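Local structure of Blo t 1 allergen (Blomia tropicalis, 5JT8) at residues H224-D237 with N320-L333. The protein is a mite allergen that probably cleaves peptide bonds as a papain-family cysteine protease, made with a propeptide expected to inhibit it. Sequence-based numbering, arbitrary orientation.
Sequences HVSGYQQLRYHSSD and NSLGINNYVTYATL. Unlike the reference sequence in segment 224-237: His234 (reference Gln). Unlike the reference sequence in segment 320-333: Tyr327 (reference Phe).
Asn325 grips the turn with its side-chain ND2, which donates to Ser235 O (2.7 Å) and to Asp237 OD1 (2.9 Å), both tilted from the amide plane, so two acceptors fix the rotation of one NH2 group. With CG anti to the carbonyl carbon (chi1 -60°), the amide is directed at residues 235-237, where Ser236 caps helix 237-247. A water bridges Asp237 OD1 and Asn325 OD1. The Asn325 carbonyl in turn accepts from Ser235 N, while Ser235 OG closes the type II turn on Arg232 O.

Beside these hydrogen bonds, Tyr233 runs alongside Asn326 and points the same way, its ring and the amide planes 27° apart. Tyr233 CE1 comes 3.6 Å from Tyr327 CZ, but the two rings meet obliquely, their planes 58° apart; a water joins their hydroxyls. Asn326 OD1 accepts from Asn320 ND2 and lies at the edge of the His234 imidazole, with a weak bond from ND1, whereas Asn326 ND2 is taken by Asp276 O.

Farther along, the segments become a two-stranded antiparallel sheet. Tyr330 lays one ring face over Gln229, with CZ 3.5 Å from Gln229 CB, and Leu231 CD2 sits 3.9 Å from Tyr330 CE1, at the ring edge and in its plane; His247 also stacks with this ring. Gln229 and Tyr330 exchange reciprocal N-H...O bonds, and Leu231 N donates to Val328 O. Where strand 227-230 begins and 329-332 finishes, a classic beta bulge forms: Thr332 O accepts from Ser226 N, Ser226 OG and Gly227 N.

The contact thus joins the C-terminal strand of the papain-like domain to the approach to helix 237-247. Its chemistry implies division of labour: main-chain bonds set the strand register, while side-chain amide hydrogen bonds, helped by bridging waters, tie down the irregular end.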
loop_
_atom_site.group_PDB
_atom_site.type_symbol
_atom_site.label_atom_id
_atom_site.label_comp_id
_atom_site.label_asym_id
_atom_site.label_seq_id
_atom_site.Cartn_x
_atom_site.Cartn_y
_atom_site.Cartn_z
ATOM N N HIS A 224 17.871 -2.007 -9.777
ATOM C CA HIS A 224 17.518 -3.362 -9.385
ATOM C C HIS A 224 17.435 -3.492 -7.883
ATOM O O HIS A 224 17.853 -2.606 -7.156
ATOM C CB HIS A 224 18.556 -4.359 -9.902
ATOM C CG HIS A 224 18.739 -4.333 -11.384
ATOM N ND1 HIS A 224 18.169 -5.273 -12.218
ATOM C CD2 HIS A 224 19.427 -3.484 -12.185
ATOM C CE1 HIS A 224 18.502 -5.004 -13.470
ATOM N NE2 HIS A 224 19.266 -3.927 -13.476
ATOM N N VAL A 225 16.901 -4.616 -7.431
ATOM C CA VAL A 225 17.228 -5.140 -6.113
ATOM C C VAL A 225 17.904 -6.489 -6.405
ATOM O O VAL A 225 17.891 -6.935 -7.538
ATOM C CB VAL A 225 15.993 -5.308 -5.214
ATOM C CG1 VAL A 225 15.180 -4.000 -5.143
ATOM C CG2 VAL A 225 15.112 -6.448 -5.727
ATOM N N SER A 226 18.503 -7.132 -5.416
ATOM C CA SER A 226 19.150 -8.413 -5.676
ATOM C C SER A 226 18.358 -9.593 -5.119
ATOM O O SER A 226 18.624 -10.747 -5.458
ATOM C CB SER A 226 20.531 -8.430 -5.063
ATOM O OG SER A 226 20.407 -8.652 -3.671
ATOM N N GLY A 227 17.410 -9.308 -4.233
ATOM C CA GLY A 227 16.639 -10.373 -3.615
ATOM C C GLY A 227 15.512 -9.832 -2.765
ATOM O O GLY A 227 15.416 -8.624 -2.509
ATOM N N TYR A 228 14.637 -10.733 -2.338
ATOM C CA TYR A 228 13.541 -10.373 -1.456
ATOM C C TYR A 228 13.110 -11.606 -0.679
ATOM O O TYR A 228 13.366 -12.732 -1.101
ATOM C CB TYR A 228 12.369 -9.804 -2.252
ATOM C CG TYR A 228 11.760 -10.796 -3.215
ATOM C CD1 TYR A 228 12.268 -10.946 -4.497
ATOM C CD2 TYR A 228 10.675 -11.589 -2.841
ATOM C CE1 TYR A 228 11.702 -11.846 -5.387
ATOM C CE2 TYR A 228 10.113 -12.501 -3.727
ATOM C CZ TYR A 228 10.626 -12.625 -4.987
ATOM O OH TYR A 228 10.059 -13.522 -5.865
ATOM N N GLN A 229 12.473 -11.405 0.464
ATOM C CA GLN A 229 12.028 -12.547 1.263
ATOM C C GLN A 229 10.717 -12.233 1.947
ATOM O O GLN A 229 10.590 -11.219 2.625
ATOM C CB GLN A 229 13.083 -12.936 2.306
ATOM C CG GLN A 229 12.611 -14.034 3.294
ATOM C CD GLN A 229 12.491 -15.412 2.642
ATOM O OE1 GLN A 229 13.450 -15.911 2.042
ATOM N NE2 GLN A 229 11.312 -16.030 2.757
ATOM N N GLN A 230 9.744 -13.110 1.766
ATOM C CA GLN A 230 8.449 -12.955 2.410
ATOM C C GLN A 230 8.441 -13.678 3.722
ATOM O O GLN A 230 8.772 -14.862 3.760
ATOM C CB GLN A 230 7.347 -13.495 1.527
ATOM C CG GLN A 230 6.033 -13.727 2.237
ATOM C CD GLN A 230 4.892 -13.898 1.249
ATOM O OE1 GLN A 230 5.001 -13.486 0.102
ATOM N NE2 GLN A 230 3.804 -14.513 1.686
ATOM N N LEU A 231 8.072 -12.981 4.792
ATOM C CA LEU A 231 8.074 -13.583 6.120
ATOM C C LEU A 231 6.930 -14.601 6.283
ATOM O O LEU A 231 5.975 -14.640 5.495
ATOM C CB LEU A 231 7.969 -12.512 7.217
ATOM C CG LEU A 231 9.059 -11.434 7.391
ATOM C CD1 LEU A 231 8.774 -10.600 8.659
ATOM C CD2 LEU A 231 10.468 -12.021 7.461
ATOM N N ARG A 232 7.069 -15.431 7.312
ATOM C CA ARG A 232 6.058 -16.398 7.730
ATOM C C ARG A 232 4.675 -15.750 7.865
ATOM O O ARG A 232 4.568 -14.641 8.385
ATOM C CB ARG A 232 6.503 -17.018 9.060
ATOM C CG ARG A 232 5.460 -17.801 9.801
ATOM C CD ARG A 232 5.976 -18.201 11.176
ATOM N NE ARG A 232 4.905 -18.794 11.963
ATOM C CZ ARG A 232 4.205 -18.148 12.888
ATOM N NH1 ARG A 232 4.479 -16.884 13.179
ATOM N NH2 ARG A 232 3.240 -18.774 13.540
ATOM N N TYR A 233 3.641 -16.426 7.364
ATOM C CA TYR A 233 2.252 -16.006 7.546
ATOM C C TYR A 233 1.977 -15.804 9.030
ATOM O O TYR A 233 2.440 -16.593 9.857
ATOM C CB TYR A 233 1.287 -17.049 6.951
ATOM C CG TYR A 233 -0.178 -16.621 6.935
ATOM C CD1 TYR A 233 -0.646 -15.707 5.993
ATOM C CD2 TYR A 233 -1.097 -17.140 7.858
ATOM C CE1 TYR A 233 -1.989 -15.312 5.969
ATOM C CE2 TYR A 233 -2.437 -16.753 7.838
ATOM C CZ TYR A 233 -2.874 -15.835 6.894
ATOM O OH TYR A 233 -4.196 -15.438 6.868
ATOM N N HIS A 234 1.251 -14.740 9.370
ATOM C CA HIS A 234 1.007 -14.394 10.776
ATOM C C HIS A 234 2.304 -14.169 11.556
ATOM O O HIS A 234 2.431 -14.639 12.684
ATOM C CB HIS A 234 0.198 -15.486 11.507
ATOM C CG HIS A 234 -1.281 -15.416 11.289
ATOM N ND1 HIS A 234 -1.872 -14.507 10.439
ATOM C CD2 HIS A 234 -2.290 -16.152 11.813
ATOM C CE1 HIS A 234 -3.183 -14.685 10.448
ATOM N NE2 HIS A 234 -3.462 -15.681 11.272
ATOM N N SER A 235 3.269 -13.478 10.972
ATOM C CA SER A 235 4.485 -13.195 11.724
ATOM C C SER A 235 4.167 -12.379 12.969
ATOM O O SER A 235 3.194 -11.613 13.007
ATOM C CB SER A 235 5.499 -12.459 10.850
ATOM O OG SER A 235 6.201 -13.391 10.048
ATOM N N SER A 236 4.971 -12.574 14.001
ATOM C CA SER A 236 4.851 -11.783 15.208
ATOM C C SER A 236 5.227 -10.333 14.920
ATOM O O SER A 236 5.990 -10.054 13.988
ATOM C CB SER A 236 5.755 -12.343 16.295
ATOM O OG SER A 236 7.083 -12.301 15.830
ATOM N N ASP A 237 4.709 -9.421 15.738
ATOM C CA ASP A 237 5.061 -8.007 15.627
ATOM C C ASP A 237 6.575 -7.839 15.732
ATOM O O ASP A 237 7.194 -7.082 14.993
ATOM C CB ASP A 237 4.364 -7.187 16.737
ATOM C CG ASP A 237 2.863 -7.021 16.507
ATOM O OD1 ASP A 237 2.347 -7.472 15.452
ATOM O OD2 ASP A 237 2.195 -6.405 17.376
ATOM N N ASN A 320 -2.683 -8.270 14.857
ATOM C CA ASN A 320 -2.781 -8.518 13.422
ATOM C C ASN A 320 -3.956 -7.756 12.857
ATOM O O ASN A 320 -4.768 -8.302 12.115
ATOM C CB ASN A 320 -2.934 -10.022 13.107
ATOM C CG ASN A 320 -2.874 -10.304 11.603
ATOM O OD1 ASN A 320 -2.379 -9.472 10.825
ATOM N ND2 ASN A 320 -3.404 -11.456 11.186
ATOM N N SER A 321 -4.079 -6.506 13.280
ATOM C CA SER A 321 -5.186 -5.671 12.863
ATOM C C SER A 321 -5.207 -5.563 11.336
ATOM O O SER A 321 -4.175 -5.300 10.712
ATOM C CB SER A 321 -5.075 -4.287 13.511
ATOM O OG SER A 321 -6.101 -3.443 13.043
ATOM N N LEU A 322 -6.374 -5.809 10.751
ATOM C CA LEU A 322 -6.545 -5.721 9.303
ATOM C C LEU A 322 -5.576 -6.603 8.504
ATOM O O LEU A 322 -5.291 -6.299 7.361
ATOM C CB LEU A 322 -6.385 -4.265 8.845
ATOM C CG LEU A 322 -7.393 -3.247 9.367
ATOM C CD1 LEU A 322 -6.800 -1.866 9.283
ATOM C CD2 LEU A 322 -8.697 -3.304 8.563
ATOM N N GLY A 323 -5.051 -7.663 9.117
ATOM C CA GLY A 323 -4.137 -8.575 8.438
ATOM C C GLY A 323 -2.748 -8.024 8.107
ATOM O O GLY A 323 -2.050 -8.558 7.242
ATOM N N ILE A 324 -2.344 -6.971 8.809
ATOM C CA ILE A 324 -1.030 -6.350 8.635
ATOM C C ILE A 324 0.134 -7.351 8.700
ATOM O O ILE A 324 1.092 -7.249 7.926
ATOM C CB ILE A 324 -0.821 -5.255 9.708
ATOM C CG1 ILE A 324 -1.555 -3.979 9.296
ATOM C CG2 ILE A 324 0.669 -4.974 9.967
ATOM C CD1 ILE A 324 -1.736 -3.005 10.458
ATOM N N ASN A 325 0.041 -8.320 9.609
ATOM C CA ASN A 325 1.089 -9.333 9.761
ATOM C C ASN A 325 1.010 -10.530 8.802
ATOM O O ASN A 325 1.809 -11.458 8.914
ATOM C CB ASN A 325 1.079 -9.896 11.191
ATOM C CG ASN A 325 1.312 -8.838 12.249
ATOM O OD1 ASN A 325 0.514 -7.914 12.409
ATOM N ND2 ASN A 325 2.408 -8.985 13.000
ATOM N N ASN A 326 0.040 -10.551 7.899
ATOM C CA ASN A 326 -0.185 -11.755 7.104
ATOM C C ASN A 326 0.920 -11.991 6.079
ATOM O O ASN A 326 1.446 -13.094 5.973
ATOM C CB ASN A 326 -1.549 -11.696 6.397
ATOM C CG ASN A 326 -2.724 -11.847 7.363
ATOM O OD1 ASN A 326 -2.536 -12.163 8.538
ATOM N ND2 ASN A 326 -3.941 -11.653 6.857
ATOM N N TYR A 327 1.279 -10.943 5.345
ATOM C CA TYR A 327 2.157 -11.072 4.185
ATOM C C TYR A 327 3.192 -9.970 4.136
ATOM O O TYR A 327 3.080 -9.014 3.359
ATOM C CB TYR A 327 1.352 -11.044 2.881
ATOM C CG TYR A 327 0.253 -12.062 2.806
ATOM C CD1 TYR A 327 0.539 -13.409 2.599
ATOM C CD2 TYR A 327 -1.078 -11.682 2.930
ATOM C CE1 TYR A 327 -0.476 -14.347 2.512
ATOM C CE2 TYR A 327 -2.093 -12.612 2.856
ATOM C CZ TYR A 327 -1.787 -13.942 2.649
ATOM O OH TYR A 327 -2.797 -14.860 2.569
ATOM N N VAL A 328 4.214 -10.115 4.958
ATOM C CA VAL A 328 5.233 -9.107 5.071
ATOM C C VAL A 328 6.455 -9.524 4.258
ATOM O O VAL A 328 6.950 -10.652 4.400
ATOM C CB VAL A 328 5.603 -8.888 6.531
ATOM C CG1 VAL A 328 6.643 -7.786 6.663
ATOM C CG2 VAL A 328 4.333 -8.546 7.333
ATOM N N THR A 329 6.933 -8.615 3.411
ATOM C CA THR A 329 8.035 -8.919 2.503
ATOM C C THR A 329 9.078 -7.835 2.537
ATOM O O THR A 329 8.743 -6.664 2.393
ATOM C CB THR A 329 7.557 -9.054 1.051
ATOM O OG1 THR A 329 6.595 -10.105 0.958
ATOM C CG2 THR A 329 8.746 -9.340 0.108
ATOM N N TYR A 330 10.345 -8.211 2.710
ATOM C CA TYR A 330 11.425 -7.231 2.597
ATOM C C TYR A 330 12.276 -7.500 1.347
ATOM O O TYR A 330 12.190 -8.569 0.736
ATOM C CB TYR A 330 12.300 -7.232 3.864
ATOM C CG TYR A 330 13.122 -8.510 4.119
ATOM C CD1 TYR A 330 12.604 -9.553 4.869
ATOM C CD2 TYR A 330 14.424 -8.638 3.642
ATOM C CE1 TYR A 330 13.353 -10.700 5.132
ATOM C CE2 TYR A 330 15.188 -9.776 3.911
ATOM C CZ TYR A 330 14.636 -10.804 4.660
ATOM O OH TYR A 330 15.365 -11.936 4.938
ATOM N N ALA A 331 13.069 -6.515 0.947
ATOM C CA ALA A 331 13.948 -6.693 -0.192
ATOM C C ALA A 331 15.383 -6.376 0.190
ATOM O O ALA A 331 15.648 -5.815 1.259
ATOM C CB ALA A 331 13.499 -5.812 -1.375
ATOM N N THR A 332 16.294 -6.727 -0.706
ATOM C CA THR A 332 17.721 -6.606 -0.477
ATOM C C THR A 332 18.385 -6.036 -1.722
ATOM O O THR A 332 18.176 -6.562 -2.824
ATOM C CB THR A 332 18.339 -7.978 -0.164
ATOM O OG1 THR A 332 17.680 -8.529 0.981
ATOM C CG2 THR A 332 19.830 -7.846 0.101
ATOM N N LEU A 333 19.151 -4.961 -1.556
ATOM C CA LEU A 333 19.931 -4.397 -2.657
ATOM C C LEU A 333 21.261 -5.132 -2.842
ATOM O O LEU A 333 21.598 -5.612 -3.940
ATOM C CB LEU A 333 20.201 -2.914 -2.425
ATOM C CG LEU A 333 19.012 -1.957 -2.350
ATOM C CD1 LEU A 333 19.488 -0.515 -2.496
ATOM C CD2 LEU A 333 17.974 -2.270 -3.431
ATOM O OXT LEU A 333 22.015 -5.249 -1.868
HETATM O O HOH W 1 3.477 -14.495 4.620
HETATM O O HOH W 2 4.096 -12.219 7.200
HETATM O O HOH W 3 -5.154 -14.393 4.041
HETATM O O HOH W 4 0.220 -6.152 14.320
HETATM O O HOH W 5 0.164 -9.096 15.810
#